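Local atomic coordinates of apaG protein (PDB entry 1TZA), a protein that is of unknown function but belongs to the ApaG family, whose domain is grouped with the immunoglobulin-like E-set beta folds. Residues Q42-A56 / T91-E105. Numbering follows the deposited sequence.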
ATOM      1  N   GLN A  42     -29.002  12.575  -7.590  1.00 28.30           N
ATOM      2  CA  GLN A  42     -29.323  12.085  -6.257  1.00 26.32           C
ATOM      3  C   GLN A  42     -28.096  11.432  -5.619  1.00 24.11           C
ATOM      4  O   GLN A  42     -27.245  10.888  -6.319  1.00 24.44           O
ATOM      5  CB  GLN A  42     -30.472  11.090  -6.401  1.00 27.37           C
ATOM      6  CG  GLN A  42     -30.800  10.216  -5.218  1.00 31.49           C
ATOM      7  CD  GLN A  42     -31.991   9.317  -5.538  1.00 30.30           C
ATOM      8  OE1 GLN A  42     -32.085   8.767  -6.643  1.00 32.48           O
ATOM      9  NE2 GLN A  42     -32.906   9.169  -4.581  1.00 33.55           N
ATOM     10  N   ALA A  43     -28.001  11.494  -4.295  1.00 21.39           N
ATOM     11  CA  ALA A  43     -26.862  10.911  -3.593  1.00 19.39           C
ATOM     12  C   ALA A  43     -26.793   9.401  -3.797  1.00 17.81           C
ATOM     13  O   ALA A  43     -27.821   8.739  -3.952  1.00 16.05           O
ATOM     14  CB  ALA A  43     -26.936  11.237  -2.100  1.00 17.72           C
ATOM     15  N   ALA A  44     -25.574   8.869  -3.801  1.00 16.25           N
ATOM     16  CA  ALA A  44     -25.347   7.436  -3.980  1.00 15.51           C
ATOM     17  C   ALA A  44     -24.348   6.942  -2.935  1.00 14.43           C
ATOM     18  O   ALA A  44     -23.283   7.538  -2.740  1.00 14.40           O
ATOM     19  CB  ALA A  44     -24.826   7.154  -5.383  1.00 16.16           C
ATOM     20  N   LYS A  45     -24.703   5.849  -2.269  1.00 12.00           N
ATOM     21  CA  LYS A  45     -23.867   5.276  -1.233  1.00 12.09           C
ATOM     22  C   LYS A  45     -23.211   3.975  -1.675  1.00 13.15           C
ATOM     23  O   LYS A  45     -23.887   3.042  -2.124  1.00 12.22           O
ATOM     24  CB  LYS A  45     -24.712   5.035   0.011  1.00 11.84           C
ATOM     25  CG  LYS A  45     -23.965   4.511   1.217  1.00 12.75           C
ATOM     26  CD  LYS A  45     -24.946   4.332   2.361  1.00 12.46           C
ATOM     27  CE  LYS A  45     -24.277   3.786   3.588  1.00 12.51           C
ATOM     28  NZ  LYS A  45     -25.278   3.532   4.657  1.00 16.26           N
ATOM     29  N   LEU A  46     -21.889   3.922  -1.542  1.00 12.45           N
ATOM     30  CA  LEU A  46     -21.120   2.736  -1.915  1.00 12.93           C
ATOM     31  C   LEU A  46     -21.168   1.740  -0.758  1.00 12.53           C
ATOM     32  O   LEU A  46     -20.552   1.961   0.280  1.00 13.97           O
ATOM     33  CB  LEU A  46     -19.672   3.137  -2.218  1.00 11.04           C
ATOM     34  CG  LEU A  46     -18.761   2.097  -2.877  1.00 11.63           C
ATOM     35  CD1 LEU A  46     -17.535   2.790  -3.475  1.00  8.80           C
ATOM     36  CD2 LEU A  46     -18.367   1.043  -1.857  1.00  9.88           C
ATOM     37  N   GLU A  47     -21.896   0.643  -0.932  1.00 12.81           N
ATOM     38  CA  GLU A  47     -22.010  -0.343   0.137  1.00 13.74           C
ATOM     39  C   GLU A  47     -21.040  -1.517   0.053  1.00 12.99           C
ATOM     40  O   GLU A  47     -20.470  -1.922   1.068  1.00 10.93           O
ATOM     41  CB  GLU A  47     -23.446  -0.864   0.215  1.00 14.99           C
ATOM     42  CG  GLU A  47     -24.425   0.170   0.745  1.00 20.84           C
ATOM     43  CD  GLU A  47     -25.810  -0.393   0.992  1.00 22.18           C
ATOM     44  OE1 GLU A  47     -26.589   0.251   1.724  1.00 23.52           O
ATOM     45  OE2 GLU A  47     -26.124  -1.474   0.453  1.00 24.77           O
ATOM     46  N   THR A  48     -20.848  -2.062  -1.146  1.00 11.52           N
ATOM     47  CA  THR A  48     -19.944  -3.201  -1.314  1.00 11.39           C
ATOM     48  C   THR A  48     -18.996  -3.090  -2.499  1.00 11.24           C
ATOM     49  O   THR A  48     -19.164  -2.257  -3.389  1.00 11.93           O
ATOM     50  CB  THR A  48     -20.715  -4.513  -1.526  1.00 10.35           C
ATOM     51  OG1 THR A  48     -21.461  -4.413  -2.744  1.00 10.03           O
ATOM     52  CG2 THR A  48     -21.654  -4.794  -0.363  1.00  8.32           C
ATOM     53  N   ARG A  49     -17.995  -3.956  -2.505  1.00 10.70           N
ATOM     54  CA  ARG A  49     -17.047  -4.000  -3.602  1.00 10.02           C
ATOM     55  C   ARG A  49     -16.820  -5.464  -3.914  1.00  9.64           C
ATOM     56  O   ARG A  49     -16.985  -6.329  -3.053  1.00  7.90           O
ATOM     57  CB  ARG A  49     -15.722  -3.332  -3.231  1.00  9.30           C
ATOM     58  CG  ARG A  49     -14.972  -3.967  -2.075  1.00 13.01           C
ATOM     59  CD  ARG A  49     -13.574  -3.358  -1.938  1.00 15.93           C
ATOM     60  NE  ARG A  49     -13.146  -3.255  -0.544  1.00 22.61           N
ATOM     61  CZ  ARG A  49     -12.829  -4.285   0.233  1.00 22.88           C
ATOM     62  NH1 ARG A  49     -12.881  -5.522  -0.237  1.00 25.69           N
ATOM     63  NH2 ARG A  49     -12.472  -4.075   1.488  1.00 25.59           N
ATOM     64  N   HIS A  50     -16.470  -5.737  -5.157  1.00  9.98           N
ATOM     65  CA  HIS A  50     -16.203  -7.094  -5.593  1.00 12.07           C
ATOM     66  C   HIS A  50     -15.121  -6.992  -6.650  1.00 11.39           C
ATOM     67  O   HIS A  50     -15.359  -6.504  -7.753  1.00 11.21           O
ATOM     68  CB  HIS A  50     -17.461  -7.742  -6.174  1.00 15.88           C
ATOM     69  CG  HIS A  50     -17.229  -9.117  -6.721  1.00 20.54           C
ATOM     70  ND1 HIS A  50     -16.665 -10.130  -5.974  1.00 23.15           N
ATOM     71  CD2 HIS A  50     -17.451  -9.636  -7.950  1.00 21.49           C
ATOM     72  CE1 HIS A  50     -16.547 -11.212  -6.721  1.00 22.80           C
ATOM     73  NE2 HIS A  50     -17.015 -10.940  -7.925  1.00 22.49           N
ATOM     74  N   TRP A  51     -13.924  -7.440  -6.290  1.00 10.64           N
ATOM     75  CA  TRP A  51     -12.775  -7.390  -7.175  1.00  9.90           C
ATOM     76  C   TRP A  51     -12.419  -8.744  -7.768  1.00  9.65           C
ATOM     77  O   TRP A  51     -12.731  -9.791  -7.206  1.00 10.39           O
ATOM     78  CB  TRP A  51     -11.542  -6.873  -6.419  1.00  8.12           C
ATOM     79  CG  TRP A  51     -11.560  -5.419  -6.031  1.00  9.04           C
ATOM     80  CD1 TRP A  51     -11.565  -4.904  -4.760  1.00  8.88           C
ATOM     81  CD2 TRP A  51     -11.466  -4.299  -6.917  1.00  7.47           C
ATOM     82  NE1 TRP A  51     -11.470  -3.535  -4.803  1.00  7.17           N
ATOM     83  CE2 TRP A  51     -11.409  -3.135  -6.113  1.00  7.44           C
ATOM     84  CE3 TRP A  51     -11.423  -4.164  -8.311  1.00  7.94           C
ATOM     85  CZ2 TRP A  51     -11.306  -1.851  -6.662  1.00  7.99           C
ATOM     86  CZ3 TRP A  51     -11.321  -2.883  -8.858  1.00 10.03           C
ATOM     87  CH2 TRP A  51     -11.265  -1.746  -8.033  1.00  9.18           C
ATOM     88  N   ILE A  52     -11.770  -8.698  -8.924  1.00  9.87           N
ATOM     89  CA  ILE A  52     -11.276  -9.883  -9.605  1.00  7.41           C
ATOM     90  C   ILE A  52      -9.867  -9.446  -9.968  1.00  6.66           C
ATOM     91  O   ILE A  52      -9.666  -8.522 -10.750  1.00  9.02           O
ATOM     92  CB  ILE A  52     -12.081 -10.228 -10.881  1.00  9.28           C
ATOM     93  CG1 ILE A  52     -13.437 -10.829 -10.496  1.00  8.16           C
ATOM     94  CG2 ILE A  52     -11.306 -11.221 -11.746  1.00  6.17           C
ATOM     95  CD1 ILE A  52     -14.440  -9.813 -10.016  1.00  9.84           C
ATOM     96  N   ILE A  53      -8.894 -10.103  -9.362  1.00  5.24           N
ATOM     97  CA  ILE A  53      -7.498  -9.781  -9.566  1.00  5.44           C
ATOM     98  C   ILE A  53      -6.805 -10.936 -10.273  1.00  6.08           C
ATOM     99  O   ILE A  53      -6.885 -12.084  -9.830  1.00  4.94           O
ATOM    100  CB  ILE A  53      -6.835  -9.505  -8.197  1.00  6.74           C
ATOM    101  CG1 ILE A  53      -7.668  -8.447  -7.450  1.00  6.78           C
ATOM    102  CG2 ILE A  53      -5.397  -9.050  -8.383  1.00  2.87           C
ATOM    103  CD1 ILE A  53      -7.280  -8.257  -5.996  1.00 11.77           C
ATOM    104  N   THR A  54      -6.123 -10.619 -11.370  1.00  5.83           N
ATOM    105  CA  THR A  54      -5.437 -11.622 -12.170  1.00  6.43           C
ATOM    106  C   THR A  54      -3.960 -11.320 -12.384  1.00  6.62           C
ATOM    107  O   THR A  54      -3.607 -10.208 -12.778  1.00  7.75           O
ATOM    108  CB  THR A  54      -6.113 -11.738 -13.549  1.00  7.11           C
ATOM    109  OG1 THR A  54      -7.525 -11.909 -13.368  1.00  7.51           O
ATOM    110  CG2 THR A  54      -5.556 -12.922 -14.329  1.00  7.07           C
ATOM    111  N   ASP A  55      -3.095 -12.304 -12.122  1.00  5.40           N
ATOM    112  CA  ASP A  55      -1.664 -12.105 -12.333  1.00  2.93           C
ATOM    113  C   ASP A  55      -1.359 -12.409 -13.802  1.00  3.02           C
ATOM    114  O   ASP A  55      -2.248 -12.815 -14.554  1.00  3.50           O
ATOM    115  CB  ASP A  55      -0.810 -12.986 -11.395  1.00  1.10           C
ATOM    116  CG  ASP A  55      -0.931 -14.486 -11.682  1.00  4.86           C
ATOM    117  OD1 ASP A  55      -1.425 -14.873 -12.762  1.00  1.26           O
ATOM    118  OD2 ASP A  55      -0.509 -15.287 -10.815  1.00  4.61           O
ATOM    119  N   ALA A  56      -0.112 -12.213 -14.212  1.00  1.82           N
ATOM    120  CA  ALA A  56       0.281 -12.435 -15.598  1.00  2.84           C
ATOM    121  C   ALA A  56      -0.071 -13.810 -16.164  1.00  1.83           C
ATOM    122  O   ALA A  56      -0.189 -13.956 -17.375  1.00  1.00           O
ATOM    123  CB  ALA A  56       1.785 -12.173 -15.757  1.00  2.08           C
ATOM    124  N   THR A  91       3.264 -11.611  -9.719  1.00  4.65           N
ATOM    125  CA  THR A  91       3.908 -11.300 -11.010  1.00  6.09           C
ATOM    126  C   THR A  91       3.960  -9.775 -11.159  1.00  5.21           C
ATOM    127  O   THR A  91       3.127  -9.076 -10.600  1.00  4.64           O
ATOM    128  CB  THR A  91       3.127 -11.894 -12.226  1.00  7.08           C
ATOM    129  OG1 THR A  91       1.755 -11.471 -12.175  1.00  7.01           O
ATOM    130  CG2 THR A  91       3.195 -13.422 -12.216  1.00  5.28           C
ATOM    131  N   PRO A  92       4.950  -9.245 -11.899  1.00  5.43           N
ATOM    132  CA  PRO A  92       5.076  -7.796 -12.092  1.00  4.49           C
ATOM    133  C   PRO A  92       3.999  -7.172 -12.972  1.00  4.83           C
ATOM    134  O   PRO A  92       3.981  -5.955 -13.187  1.00  5.35           O
ATOM    135  CB  PRO A  92       6.476  -7.646 -12.691  1.00  5.81           C
ATOM    136  CG  PRO A  92       6.652  -8.921 -13.454  1.00  2.83           C
ATOM    137  CD  PRO A  92       6.102  -9.950 -12.491  1.00  5.48           C
ATOM    138  N   PHE A  93       3.108  -8.007 -13.490  1.00  4.63           N
ATOM    139  CA  PHE A  93       2.013  -7.527 -14.318  1.00  1.40           C
ATOM    140  C   PHE A  93       0.746  -8.257 -13.938  1.00  1.23           C
ATOM    141  O   PHE A  93       0.787  -9.431 -13.575  1.00  1.00           O
ATOM    142  CB  PHE A  93       2.269  -7.773 -15.800  1.00  1.81           C
ATOM    143  CG  PHE A  93       1.088  -7.428 -16.669  1.00  3.39           C
ATOM    144  CD1 PHE A  93       0.759  -6.097 -16.917  1.00  3.34           C
ATOM    145  CD2 PHE A  93       0.276  -8.428 -17.200  1.00  2.11           C
ATOM    146  CE1 PHE A  93      -0.368  -5.769 -17.686  1.00  5.51           C
ATOM    147  CE2 PHE A  93      -0.846  -8.114 -17.963  1.00  3.56           C
ATOM    148  CZ  PHE A  93      -1.171  -6.781 -18.207  1.00  4.95           C
ATOM    149  N   GLY A  94      -0.378  -7.557 -14.039  1.00  1.41           N
ATOM    150  CA  GLY A  94      -1.658  -8.149 -13.709  1.00  4.12           C
ATOM    151  C   GLY A  94      -2.781  -7.198 -14.065  1.00  5.15           C
ATOM    152  O   GLY A  94      -2.536  -6.057 -14.471  1.00  6.62           O
ATOM    153  N   ILE A  95      -4.013  -7.664 -13.896  1.00  6.42           N
ATOM    154  CA  ILE A  95      -5.198  -6.872 -14.207  1.00  8.21           C
ATOM    155  C   ILE A  95      -6.249  -6.924 -13.088  1.00  8.53           C
ATOM    156  O   ILE A  95      -6.395  -7.927 -12.384  1.00  6.11           O
ATOM    157  CB  ILE A  95      -5.863  -7.378 -15.509  1.00  7.96           C
ATOM    158  CG1 ILE A  95      -4.870  -7.297 -16.666  1.00  9.74           C
ATOM    159  CG2 ILE A  95      -7.093  -6.564 -15.822  1.00 12.57           C
ATOM    160  CD1 ILE A  95      -4.378  -5.904 -16.956  1.00 10.61           C
HETATM  161  N   MSE A  96      -6.979  -5.829 -12.930  1.00  8.95           N
HETATM  162  CA  MSE A  96      -8.034  -5.757 -11.931  1.00 11.49           C
HETATM  163  C   MSE A  96      -9.326  -5.213 -12.546  1.00 10.29           C
HETATM  164  O   MSE A  96      -9.292  -4.371 -13.447  1.00 10.66           O
HETATM  165  CB  MSE A  96      -7.614  -4.860 -10.758  1.00 11.69           C
HETATM  166  CG  MSE A  96      -6.702  -5.513  -9.727  1.00 15.80           C
HETATM  167 SE   MSE A  96      -6.367  -4.299  -8.232  1.00 22.67          SE
HETATM  168  CE  MSE A  96      -8.008  -4.555  -7.187  1.00 14.51           C
ATOM    169  N   TYR A  97     -10.459  -5.704 -12.064  1.00  8.80           N
ATOM    170  CA  TYR A  97     -11.762  -5.240 -12.531  1.00 12.18           C
ATOM    171  C   TYR A  97     -12.813  -5.735 -11.545  1.00 10.51           C
ATOM    172  O   TYR A  97     -12.510  -6.549 -10.676  1.00 11.25           O
ATOM    173  CB  TYR A  97     -12.050  -5.737 -13.966  1.00 11.83           C
ATOM    174  CG  TYR A  97     -12.350  -7.216 -14.112  1.00 15.43           C
ATOM    175  CD1 TYR A  97     -13.604  -7.728 -13.792  1.00 17.88           C
ATOM    176  CD2 TYR A  97     -11.387  -8.095 -14.605  1.00 17.33           C
ATOM    177  CE1 TYR A  97     -13.895  -9.080 -13.964  1.00 19.28           C
ATOM    178  CE2 TYR A  97     -11.665  -9.445 -14.780  1.00 18.09           C
ATOM    179  CZ  TYR A  97     -12.919  -9.927 -14.456  1.00 19.31           C
ATOM    180  OH  TYR A  97     -13.189 -11.262 -14.622  1.00 22.45           O
ATOM    181  N   GLY A  98     -14.038  -5.234 -11.663  1.00 11.29           N
ATOM    182  CA  GLY A  98     -15.088  -5.658 -10.754  1.00 11.76           C
ATOM    183  C   GLY A  98     -16.249  -4.683 -10.681  1.00 13.05           C
ATOM    184  O   GLY A  98     -16.534  -3.969 -11.648  1.00 14.55           O
ATOM    185  N   THR A  99     -16.926  -4.652  -9.538  1.00 12.50           N
ATOM    186  CA  THR A  99     -18.060  -3.761  -9.360  1.00 11.10           C
ATOM    187  C   THR A  99     -18.207  -3.299  -7.921  1.00 10.16           C
ATOM    188  O   THR A  99     -17.674  -3.907  -6.999  1.00  9.02           O
ATOM    189  CB  THR A  99     -19.377  -4.441  -9.766  1.00 10.96           C
ATOM    190  OG1 THR A  99     -19.588  -5.585  -8.938  1.00 11.72           O
ATOM    191  CG2 THR A  99     -19.332  -4.885 -11.222  1.00 11.76           C
ATOM    192  N   TYR A 100     -18.934  -2.201  -7.757  1.00  9.73           N
ATOM    193  CA  TYR A 100     -19.222  -1.624  -6.456  1.00  8.97           C
ATOM    194  C   TYR A 100     -20.726  -1.746  -6.292  1.00 10.70           C
ATOM    195  O   TYR A 100     -21.478  -1.413  -7.211  1.00 13.53           O
ATOM    196  CB  TYR A 100     -18.842  -0.139  -6.418  1.00  6.59           C
ATOM    197  CG  TYR A 100     -17.365   0.138  -6.375  1.00  4.81           C
ATOM    198  CD1 TYR A 100     -16.541  -0.513  -5.460  1.00  6.14           C
ATOM    199  CD2 TYR A 100     -16.793   1.093  -7.212  1.00  7.03           C
ATOM    200  CE1 TYR A 100     -15.179  -0.216  -5.373  1.00  5.94           C
ATOM    201  CE2 TYR A 100     -15.433   1.402  -7.138  1.00  6.27           C
ATOM    202  CZ  TYR A 100     -14.630   0.743  -6.209  1.00  7.97           C
ATOM    203  OH  TYR A 100     -13.288   1.058  -6.102  1.00  8.88           O
ATOM    204  N   GLY A 101     -21.175  -2.235  -5.143  1.00 11.36           N
ATOM    205  CA  GLY A 101     -22.605  -2.351  -4.922  1.00 12.44           C
ATOM    206  C   GLY A 101     -23.115  -1.022  -4.399  1.00 13.88           C
ATOM    207  O   GLY A 101     -22.894  -0.694  -3.236  1.00 12.76           O
HETATM  208  N   MSE A 102     -23.785  -0.249  -5.249  1.00 16.23           N
HETATM  209  CA  MSE A 102     -24.307   1.059  -4.844  1.00 19.49           C
HETATM  210  C   MSE A 102     -25.775   1.021  -4.431  1.00 20.17           C
HETATM  211  O   MSE A 102     -26.525   0.137  -4.839  1.00 22.42           O
HETATM  212  CB  MSE A 102     -24.187   2.071  -5.994  1.00 20.09           C
HETATM  213  CG  MSE A 102     -22.840   2.126  -6.710  1.00 25.21           C
HETATM  214 SE   MSE A 102     -21.399   2.820  -5.627  1.00 29.10          SE
HETATM  215  CE  MSE A 102     -22.214   4.487  -5.029  1.00 25.18           C
ATOM    216  N   VAL A 103     -26.174   1.994  -3.620  1.00 21.17           N
ATOM    217  CA  VAL A 103     -27.562   2.135  -3.202  1.00 23.24           C
ATOM    218  C   VAL A 103     -27.848   3.632  -3.246  1.00 24.51           C
ATOM    219  O   VAL A 103     -27.029   4.439  -2.799  1.00 24.58           O
ATOM    220  CB  VAL A 103     -27.829   1.582  -1.772  1.00 23.54           C
ATOM    221  CG1 VAL A 103     -26.945   2.277  -0.756  1.00 23.82           C
ATOM    222  CG2 VAL A 103     -29.305   1.776  -1.414  1.00 22.93           C
ATOM    223  N   SER A 104     -28.996   4.003  -3.807  1.00 25.51           N
ATOM    224  CA  SER A 104     -29.362   5.410  -3.926  1.00 26.66           C
ATOM    225  C   SER A 104     -30.198   5.905  -2.755  1.00 27.81           C
ATOM    226  O   SER A 104     -30.732   5.116  -1.974  1.00 27.10           O
ATOM    227  CB  SER A 104     -30.140   5.645  -5.222  1.00 26.78           C
ATOM    228  OG  SER A 104     -31.398   4.993  -5.176  1.00 26.14           O
ATOM    229  N   GLU A 105     -30.294   7.226  -2.645  1.00 29.94           N
ATOM    230  CA  GLU A 105     -31.078   7.870  -1.599  1.00 33.10           C
ATOM    231  C   GLU A 105     -32.478   7.262  -1.611  1.00 34.73           C
ATOM    232  O   GLU A 105     -33.080   7.035  -0.560  1.00 35.09           O
ATOM    233  CB  GLU A 105     -31.172   9.374  -1.878  1.00 34.67           C
ATOM    234  CG  GLU A 105     -31.912  10.180  -0.826  1.00 37.37           C
ATOM    235  CD  GLU A 105     -31.012  10.615   0.314  1.00 39.40           C
ATOM    236  OE1 GLU A 105     -30.075  11.404   0.058  1.00 41.47           O
ATOM    237  OE2 GLU A 105     -31.237  10.172   1.463  1.00 39.30           O
TER
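Trp51 and Met96 meet on the buried face of two antiparallel strands, 44-55 and 93-104. The selenomethionine methyl CE of Met96 lies over the six-membered ring of Trp51, 3.5 Å from CD2, in a CH-pi contact. The SE atom stands farther above the same ring, as a Met-aromatic contact. Tyr97 O comes to the ring edge at CE3. Tyr100 OH sits 3.6 Å from Trp51 CZ2, with the two ring planes at 77°; its hydrogen-bond partner is Tyr83 OH. With CG anti to the backbone N (chi1 -169°), Leu46 is turned so that CD1 is centred over the Tyr100 ring, 4.0 Å from its centroid. Arg49 CB meets the edge of that ring, and Arg49 NE forms a salt bridge with Glu18 of the second subunit. Replacing Trp51 by alanine would probably open a gap beneath Met96 CE and beside Tyr100.

This face packs on strand 28-38, where Tyr32 meets Trp51 and Ile36 meets Leu46. The sheet holding both strands thus faces the sheet of strands 8-19, 28-38 and 79-89, consistent with a beta sandwich, as in E-set domains.

Paired backbone bonds join His50 to Thr99, Ile52 to Tyr97 and Thr54 to Ile95, and beyond a classic beta bulge Lys45 to Val103. In the bulge, Glu47 N and Thr48 N both donate to Gly101 O, at 2.8 and 3.2 Å. Gly101 N returns a bond to Thr48 O. At Gly98, a side chain would clash with His50 O.

On the other face, Tyr97 takes chi1 72°, which folds its ring over Ile52. Ile52 CB lies over the ring face and CG2 is 3.4 Å from Tyr97 CZ. Nearer the bulge, Val103 CG1 touches the carboxylate end of Glu47 and Lys45 CB, 3.6 Å from the latter.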